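Local coordinates for uncharacterized protein (Streptococcus pneumoniae, PDB 3LFT) that binds L-tryptophan between its two lobes and probably serves as the substrate-binding component of an ABC transporter, at residues K21-G26 and L65-A70; P85-A90 and K245-V250. One frame throughout, in Å; residues are numbered along the deposited sequence. Where two conformers were deposited one is given.

Contact 1. Residues K21-G26 and L65-A70; sequences KGIQDG and LVVGIA. With TRP (tryptophan), chain C.
Ile23 meets Val67 and Ile69 through aliphatic carbons, with no ring or amide between them; the flat group at this contact is the carboxylate of the bound tryptophan, beyond the end of the strand. There the methyl of Ala70 stands off to one side of the carboxylate plane, CB lying 3.5 Å from O of the ligand, and it also touches the ligand's own CB at 3.8 Å.

Behind this edge of the pocket the packing is carried by one methyl. Ile23 CD1 meets Ile69 CD1 tip to tip at 3.9 Å, and approaches Val67 CG1 more loosely at 4.2 Å, so that it spans two residues on the same face of the strand. Its reach comes from an extended branch: with chi2 at 167°, CD1 is carried away from the helix backbone and down to the sheet. Ile69 answers with an equally extended branch, chi2 179°.

This is helix-on-sheet packing in the Rossmann-like lobe of a periplasmic-binding-protein fold. Helix 14-29, which connects strand 3-9 to strand 37-43, here reaches across to strand 65-69, a neighbour of 3-9 in the parallel sheet. The backbones stay well apart, Ile23 CA being 9.8 Å from Val67 CA. Ile247 of helix 236-251 touches both Ile23 and Val67, while Ile69 also packs on Leu16, Ile19 and Tyr20 of helix 14-29.

At the strand's end, Ala70 occupies the N-cap position of helix 71-80. Thr71 OG1, one residue on, is hydrogen-bonded to the tryptophan, and the nearby helix start would be expected to favour the negative charge of the carboxylate.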
ATOM      1  N   LYS A  21      11.450  -7.830   1.232  1.00  5.63           N
ATOM      2  CA  LYS A  21      12.714  -7.879   1.966  0.50  5.61           C
ATOM      3  C   LYS A  21      12.424  -8.084   3.452  1.00  4.95           C
ATOM      4  O   LYS A  21      13.055  -8.919   4.119  1.00  4.97           O
ATOM      5  CB  LYS A  21      13.524  -6.597   1.726  0.50  6.54           C
ATOM      6  CG  LYS A  21      14.560  -6.257   2.802  0.50  9.50           C
ATOM      7  CD  LYS A  21      15.845  -7.056   2.661  0.50 12.42           C
ATOM      8  CE  LYS A  21      16.820  -6.678   3.763  0.50 12.15           C
ATOM      9  NZ  LYS A  21      16.503  -5.336   4.342  0.50 11.63           N
ATOM     10  N   GLY A  22      11.461  -7.317   3.981  1.00  4.76           N
ATOM     11  CA  GLY A  22      11.032  -7.463   5.382  1.00  5.07           C
ATOM     12  C   GLY A  22      10.521  -8.856   5.708  1.00  4.33           C
ATOM     13  O   GLY A  22      10.854  -9.410   6.753  1.00  4.65           O
ATOM     14  N   ILE A  23       9.735  -9.444   4.804  1.00  4.55           N
ATOM     15  CA  ILE A  23       9.267 -10.820   4.994  1.00  4.66           C
ATOM     16  C   ILE A  23      10.450 -11.766   5.175  1.00  4.95           C
ATOM     17  O   ILE A  23      10.476 -12.574   6.114  1.00  4.93           O
ATOM     18  CB  ILE A  23       8.357 -11.273   3.820  1.00  4.71           C
ATOM     19  CG1 ILE A  23       7.008 -10.542   3.868  1.00  5.77           C
ATOM     20  CG2 ILE A  23       8.180 -12.823   3.818  1.00  5.75           C
ATOM     21  CD1 ILE A  23       6.180 -10.691   2.595  1.00  7.01           C
ATOM     22  N   GLN A  24      11.410 -11.672   4.258  1.00  4.85           N
ATOM     23  CA  GLN A  24      12.593 -12.516   4.323  1.00  5.72           C
ATOM     24  C   GLN A  24      13.371 -12.282   5.610  1.00  5.52           C
ATOM     25  O   GLN A  24      13.841 -13.246   6.210  1.00  6.05           O
ATOM     26  CB  GLN A  24      13.489 -12.249   3.123  1.00  4.86           C
ATOM     27  CG  GLN A  24      12.884 -12.687   1.798  1.00  6.29           C
ATOM     28  CD  GLN A  24      13.714 -12.245   0.613  1.00  7.22           C
ATOM     29  OE1 GLN A  24      14.312 -13.066  -0.093  1.00  9.50           O
ATOM     30  NE2 GLN A  24      13.749 -10.940   0.372  1.00 10.38           N
ATOM     31  N   ASP A  25      13.486 -11.027   6.044  1.00  5.51           N
ATOM     32  CA  ASP A  25      14.220 -10.735   7.276  1.00  5.12           C
ATOM     33  C   ASP A  25      13.487 -11.338   8.461  1.00  5.00           C
ATOM     34  O   ASP A  25      14.133 -11.873   9.356  1.00  6.40           O
ATOM     35  CB  ASP A  25      14.363  -9.228   7.467  1.00  4.99           C
ATOM     36  CG  ASP A  25      15.291  -8.589   6.446  1.00  4.82           C
ATOM     37  OD1 ASP A  25      16.074  -9.303   5.764  1.00  5.97           O
ATOM     38  OD2 ASP A  25      15.251  -7.343   6.360  1.00  5.90           O
ATOM     39  N   GLY A  26      12.154 -11.254   8.478  1.00  4.96           N
ATOM     40  CA  GLY A  26      11.382 -11.761   9.628  1.00  4.87           C
ATOM     41  C   GLY A  26      11.443 -13.271   9.700  1.00  5.75           C
ATOM     42  O   GLY A  26      11.602 -13.843  10.775  1.00  6.46           O
ATOM     43  N   LEU A  65       1.693 -22.882   3.043  1.00  5.82           N
ATOM     44  CA  LEU A  65       0.839 -21.688   3.031  1.00  5.27           C
ATOM     45  C   LEU A  65       1.280 -20.824   1.867  1.00  5.28           C
ATOM     46  O   LEU A  65       2.346 -21.051   1.276  1.00  5.55           O
ATOM     47  CB  LEU A  65       0.899 -20.896   4.357  1.00  5.78           C
ATOM     48  CG  LEU A  65       2.261 -20.388   4.861  1.00  5.14           C
ATOM     49  CD1 LEU A  65       2.744 -19.133   4.116  1.00  6.45           C
ATOM     50  CD2 LEU A  65       2.166 -20.102   6.355  1.00  6.64           C
ATOM     51  N   VAL A  66       0.457 -19.831   1.529  1.00  4.95           N
ATOM     52  CA  VAL A  66       0.813 -18.856   0.516  1.00  4.92           C
ATOM     53  C   VAL A  66       0.682 -17.448   1.092  1.00  5.35           C
ATOM     54  O   VAL A  66      -0.066 -17.220   2.061  1.00  6.20           O
ATOM     55  CB  VAL A  66      -0.042 -19.027  -0.775  1.00  4.46           C
ATOM     56  CG1 VAL A  66       0.284 -20.346  -1.470  1.00  5.51           C
ATOM     57  CG2 VAL A  66      -1.514 -18.978  -0.442  1.00  6.88           C
ATOM     58  N   VAL A  67       1.394 -16.515   0.466  1.00  5.38           N
ATOM     59  CA  VAL A  67       1.493 -15.130   0.924  1.00  5.50           C
ATOM     60  C   VAL A  67       1.175 -14.223  -0.239  1.00  5.66           C
ATOM     61  O   VAL A  67       1.775 -14.383  -1.304  1.00  5.91           O
ATOM     62  CB  VAL A  67       2.936 -14.804   1.416  1.00  5.96           C
ATOM     63  CG1 VAL A  67       3.006 -13.384   1.986  1.00  6.81           C
ATOM     64  CG2 VAL A  67       3.397 -15.821   2.474  1.00  6.66           C
ATOM     65  N   GLY A  68       0.242 -13.298  -0.051  1.00  5.37           N
ATOM     66  CA  GLY A  68      -0.090 -12.335  -1.091  1.00  5.65           C
ATOM     67  C   GLY A  68       0.345 -10.946  -0.689  1.00  5.42           C
ATOM     68  O   GLY A  68      -0.149 -10.395   0.303  1.00  6.21           O
ATOM     69  N   ILE A  69       1.285 -10.389  -1.449  1.00  5.22           N
ATOM     70  CA  ILE A  69       1.764  -9.016  -1.212  1.00  5.94           C
ATOM     71  C   ILE A  69       0.929  -8.070  -2.055  1.00  6.05           C
ATOM     72  O   ILE A  69       0.989  -8.119  -3.288  1.00  6.28           O
ATOM     73  CB  ILE A  69       3.282  -8.841  -1.540  1.00  5.41           C
ATOM     74  CG1 ILE A  69       4.116  -9.939  -0.869  1.00  6.28           C
ATOM     75  CG2 ILE A  69       3.730  -7.439  -1.087  1.00  7.57           C
ATOM     76  CD1 ILE A  69       5.635  -9.861  -1.160  1.00  6.65           C
ATOM     77  N   ALA A  70       0.137  -7.255  -1.344  1.00  5.88           N
ATOM     78  CA  ALA A  70      -0.858  -6.301  -1.871  1.00  5.82           C
ATOM     79  C   ALA A  70      -2.202  -6.985  -2.093  1.00  5.68           C
ATOM     80  O   ALA A  70      -2.284  -8.202  -2.321  1.00  5.56           O
ATOM     81  CB  ALA A  70      -0.367  -5.552  -3.146  1.00  6.34           C
TER
HETATM   82  N   TRP C   1      -1.622  -1.788   1.037  1.00  8.29           N
HETATM   83  CA  TRP C   1      -1.670  -1.963  -0.445  1.00  8.97           C
HETATM   84  C   TRP C   1      -2.806  -2.859  -0.817  1.00  8.94           C
HETATM   85  O   TRP C   1      -2.812  -3.433  -1.910  1.00  8.77           O
HETATM   86  CB  TRP C   1      -0.324  -2.511  -0.946  1.00  8.71           C
HETATM   87  CG  TRP C   1       0.809  -1.565  -0.638  1.00  7.83           C
HETATM   88  CD1 TRP C   1       1.730  -1.647   0.406  1.00  8.47           C
HETATM   89  CD2 TRP C   1       1.136  -0.339  -1.376  1.00  8.23           C
HETATM   90  NE1 TRP C   1       2.589  -0.574   0.349  1.00  8.55           N
HETATM   91  CE2 TRP C   1       2.281   0.236  -0.665  1.00  8.59           C
HETATM   92  CE3 TRP C   1       0.566   0.272  -2.468  1.00  8.21           C
HETATM   93  CZ2 TRP C   1       2.810   1.425  -1.135  1.00  8.72           C
HETATM   94  CZ3 TRP C   1       1.119   1.469  -2.911  1.00  9.20           C
HETATM   95  CH2 TRP C   1       2.231   2.022  -2.245  1.00  8.94           C
HETATM   96  OXT TRP C   1      -3.739  -3.017  -0.017  1.00  8.45           O

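Contact 2. Residues P85-A90 and K245-V250. With TRP (tryptophan), chain C.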
ATOM      1  N   PRO A  85      -3.690 -22.052   4.217  1.00  4.70           N
ATOM      2  CA  PRO A  85      -3.526 -20.698   4.778  1.00  4.62           C
ATOM      3  C   PRO A  85      -3.016 -19.669   3.772  1.00  4.94           C
ATOM      4  O   PRO A  85      -2.067 -19.930   3.012  1.00  5.33           O
ATOM      5  CB  PRO A  85      -2.499 -20.901   5.890  1.00  4.96           C
ATOM      6  CG  PRO A  85      -2.653 -22.334   6.301  1.00  5.07           C
ATOM      7  CD  PRO A  85      -2.959 -23.062   5.009  1.00  5.59           C
ATOM      8  N   VAL A  86      -3.653 -18.503   3.783  1.00  4.62           N
ATOM      9  CA  VAL A  86      -3.281 -17.367   2.963  1.00  4.83           C
ATOM     10  C   VAL A  86      -2.906 -16.221   3.907  1.00  4.69           C
ATOM     11  O   VAL A  86      -3.701 -15.809   4.746  1.00  5.56           O
ATOM     12  CB  VAL A  86      -4.442 -16.938   2.066  1.00  4.58           C
ATOM     13  CG1 VAL A  86      -4.085 -15.665   1.277  1.00  6.36           C
ATOM     14  CG2 VAL A  86      -4.845 -18.082   1.111  1.00  5.31           C
ATOM     15  N   ILE A  87      -1.681 -15.732   3.765  1.00  4.77           N
ATOM     16  CA  ILE A  87      -1.204 -14.652   4.613  1.00  5.18           C
ATOM     17  C   ILE A  87      -1.169 -13.358   3.807  1.00  5.21           C
ATOM     18  O   ILE A  87      -0.479 -13.275   2.782  1.00  6.08           O
ATOM     19  CB  ILE A  87       0.211 -14.952   5.173  1.00  5.25           C
ATOM     20  CG1 ILE A  87       0.287 -16.341   5.823  1.00  6.24           C
ATOM     21  CG2 ILE A  87       0.632 -13.864   6.160  1.00  6.68           C
ATOM     22  CD1 ILE A  87      -0.759 -16.673   6.895  1.00  7.46           C
HETATM   23  N   MSE A  88      -1.919 -12.364   4.269  1.00  5.41           N
HETATM   24  CA  MSE A  88      -1.920 -11.046   3.676  1.00  4.81           C
HETATM   25  C   MSE A  88      -0.666 -10.274   4.078  1.00  4.59           C
HETATM   26  O   MSE A  88      -0.356 -10.170   5.272  1.00  5.85           O
HETATM   27  CB  MSE A  88      -3.115 -10.246   4.196  1.00  5.62           C
HETATM   28  CG  MSE A  88      -4.492 -10.876   3.923  1.00  6.61           C
HETATM   29 SE   MSE A  88      -5.962  -9.812   4.649  1.00 11.42          SE
HETATM   30  CE  MSE A  88      -5.472  -9.784   6.524  1.00 10.09           C
ATOM     31  N   ALA A  89       0.054  -9.748   3.078  1.00  4.98           N
ATOM     32  CA  ALA A  89       1.176  -8.846   3.358  1.00  5.39           C
ATOM     33  C   ALA A  89       0.817  -7.442   2.884  1.00  5.13           C
ATOM     34  O   ALA A  89       0.933  -7.125   1.677  1.00  5.77           O
ATOM     35  CB  ALA A  89       2.423  -9.337   2.668  1.00  6.03           C
ATOM     36  N   ALA A  90       0.392  -6.617   3.842  1.00  5.17           N
ATOM     37  CA  ALA A  90       0.030  -5.216   3.600  1.00  5.37           C
ATOM     38  C   ALA A  90      -1.223  -5.062   2.738  1.00  5.38           C
ATOM     39  O   ALA A  90      -1.187  -4.539   1.618  1.00  6.18           O
ATOM     40  CB  ALA A  90       1.222  -4.421   3.026  1.00  5.28           C
ATOM     41  N   LYS A 245       6.844 -12.747  10.646  1.00  3.97           N
ATOM     42  CA  LYS A 245       6.543 -13.359  11.922  1.00  4.61           C
ATOM     43  C   LYS A 245       5.211 -14.066  11.963  1.00  3.87           C
ATOM     44  O   LYS A 245       5.107 -15.126  12.585  1.00  5.08           O
ATOM     45  CB  LYS A 245       6.682 -12.341  13.038  1.00  4.89           C
ATOM     46  CG  LYS A 245       8.154 -12.000  13.220  1.00  8.55           C
ATOM     47  CD  LYS A 245       8.425 -10.968  14.281  1.00 13.83           C
ATOM     48  CE  LYS A 245       9.924 -10.704  14.363  1.00 16.03           C
ATOM     49  NZ  LYS A 245      10.696 -11.886  14.836  1.00 19.88           N
HETATM   50  N   MSE A 246       4.189 -13.538  11.290  1.00  4.53           N
HETATM   51  CA  MSE A 246       2.886 -14.228  11.215  1.00  4.76           C
HETATM   52  C   MSE A 246       2.976 -15.485  10.358  1.00  5.06           C
HETATM   53  O   MSE A 246       2.332 -16.479  10.694  1.00  5.92           O
HETATM   54  CB  MSE A 246       1.782 -13.298  10.705  1.00  5.16           C
HETATM   55  CG  MSE A 246       1.534 -12.149  11.675  1.00  5.34           C
HETATM   56 SE   MSE A 246      -0.015 -11.105  11.202  1.00  9.23          SE
HETATM   57  CE  MSE A 246      -1.378 -12.350  11.797  1.00  5.08           C
ATOM     58  N   ILE A 247       3.784 -15.471   9.298  1.00  4.95           N
ATOM     59  CA  ILE A 247       3.984 -16.685   8.517  1.00  5.15           C
ATOM     60  C   ILE A 247       4.528 -17.777   9.438  1.00  5.62           C
ATOM     61  O   ILE A 247       4.062 -18.918   9.386  1.00  5.59           O
ATOM     62  CB  ILE A 247       4.973 -16.416   7.378  1.00  4.69           C
ATOM     63  CG1 ILE A 247       4.325 -15.519   6.317  1.00  5.58           C
ATOM     64  CG2 ILE A 247       5.427 -17.720   6.742  1.00  5.19           C
ATOM     65  CD1 ILE A 247       5.343 -14.923   5.338  1.00  5.89           C
ATOM     66  N   VAL A 248       5.512 -17.440  10.270  1.00  5.14           N
ATOM     67  CA  VAL A 248       6.090 -18.424  11.171  1.00  5.58           C
ATOM     68  C   VAL A 248       5.046 -18.920  12.163  1.00  5.99           C
ATOM     69  O   VAL A 248       4.973 -20.129  12.440  1.00  5.35           O
ATOM     70  CB  VAL A 248       7.326 -17.847  11.880  1.00  5.58           C
ATOM     71  CG1 VAL A 248       7.806 -18.760  13.005  1.00  6.89           C
ATOM     72  CG2 VAL A 248       8.440 -17.624  10.850  1.00  6.33           C
ATOM     73  N   GLN A 249       4.236 -18.009  12.711  1.00  5.65           N
ATOM     74  CA  GLN A 249       3.190 -18.429  13.638  1.00  5.63           C
ATOM     75  C   GLN A 249       2.283 -19.490  12.999  1.00  5.11           C
ATOM     76  O   GLN A 249       1.887 -20.466  13.666  1.00  5.10           O
ATOM     77  CB  GLN A 249       2.325 -17.240  14.030  1.00  6.65           C
ATOM     78  CG  GLN A 249       2.783 -16.357  15.128  1.00 10.24           C
ATOM     79  CD  GLN A 249       1.665 -15.385  15.457  1.00 14.06           C
ATOM     80  OE1 GLN A 249       0.740 -15.690  16.234  1.00 15.45           O
ATOM     81  NE2 GLN A 249       1.700 -14.241  14.812  1.00 12.58           N
ATOM     82  N   VAL A 250       1.929 -19.290  11.732  1.00  5.19           N
ATOM     83  CA  VAL A 250       1.047 -20.206  11.027  1.00  5.54           C
ATOM     84  C   VAL A 250       1.764 -21.508  10.686  1.00  5.74           C
ATOM     85  O   VAL A 250       1.195 -22.584  10.868  1.00  5.96           O
ATOM     86  CB  VAL A 250       0.343 -19.529   9.815  1.00  5.73           C
ATOM     87  CG1 VAL A 250      -0.491 -20.556   9.031  1.00  6.11           C
ATOM     88  CG2 VAL A 250      -0.546 -18.379  10.299  1.00  7.08           C
TER
HETATM   89  N   TRP C   1      -1.622  -1.788   1.037  1.00  8.29           N
HETATM   90  CA  TRP C   1      -1.670  -1.963  -0.445  1.00  8.97           C
HETATM   91  C   TRP C   1      -2.806  -2.859  -0.817  1.00  8.94           C
HETATM   92  O   TRP C   1      -2.812  -3.433  -1.910  1.00  8.77           O
HETATM   93  CB  TRP C   1      -0.324  -2.511  -0.946  1.00  8.71           C
HETATM   94  CG  TRP C   1       0.809  -1.565  -0.638  1.00  7.83           C
HETATM   95  CD1 TRP C   1       1.730  -1.647   0.406  1.00  8.47           C
HETATM   96  CD2 TRP C   1       1.136  -0.339  -1.376  1.00  8.23           C
HETATM   97  NE1 TRP C   1       2.589  -0.574   0.349  1.00  8.55           N
HETATM   98  CE2 TRP C   1       2.281   0.236  -0.665  1.00  8.59           C
HETATM   99  CE3 TRP C   1       0.566   0.272  -2.468  1.00  8.21           C
HETATM  100  CZ2 TRP C   1       2.810   1.425  -1.135  1.00  8.72           C
HETATM  101  CZ3 TRP C   1       1.119   1.469  -2.911  1.00  9.20           C
HETATM  102  CH2 TRP C   1       2.231   2.022  -2.245  1.00  8.94           C
HETATM  103  OXT TRP C   1      -3.739  -3.017  -0.017  1.00  8.45           O
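Ile87 on the strand and Ile247 and Val250 on the helix make up the middle of an entirely apolar interface, completed by Pro85 at one end. Ile87 reaches different partners with its two methyls. Its CG2 methyl lies 4.0 Å from Ile247 CG1, the two side chains passing at a slant, whereas its CD1 meets Val250 CG2 tip to tip at 3.8 Å. A folded branch brings this about: chi2 of -53° turns CD1 away from the fully extended course, towards Val250. That valine is split in turn, for its other methyl, CG1, rests against the proline ring, 3.7 Å from Pro85 CB and 3.9 Å from Pro85 CG. Ile247 and Val250, three residues apart, thus present neighbouring positions on one side of the helix to Pro85, just before the strand, and Ile87 on it, both pointing toward the helix.

Hydrogen bonding runs within and beyond the two segments, never between them. The helix bonds to itself, as in Val250 N to Met246 O (3.0 Å), and Ile87 bonds through its backbone to Val66 and Gly68 of the adjoining strand. Past the strand end, Ala90 O accepts a hydrogen bond from the amino nitrogen of the bound tryptophan, N, at 2.8 Å, and Ala90 CB touches CD1 of the indole at 3.8 Å.

The charged group of the helical segment, Lys245 NZ, takes no part across the contact and forms salt bridges with Glu29, at the end of helix 14-29, and Glu30.

With contacts made of methyls, methylenes and a proline ring alone, the hold of residues 245-250 on 85-90 rests on shape and burial rather than on directional bonds, while the backbone carbonyl of Ala90 is used on the ligand.

Contact 1 and contact 2 lie side by side in the same lobe, their centres 7 Å apart, and share its six-stranded parallel sheet. Strands 65-69 and 86-89 are neighbours there, joined by probable hydrogen bonds such as Gly68 O to Ala89 N at 2.9 Å. Along the chain contact 1 closes before contact 2 opens, yet contact 2 is completed only by helix 236-251, which returns after the second lobe's four-stranded sheet has been built. Helices 14-29 and 236-251 thus pack together on this sheet, and both strands end at the tryptophan, showing how strand ends in this fold deliver binding residues to the cleft.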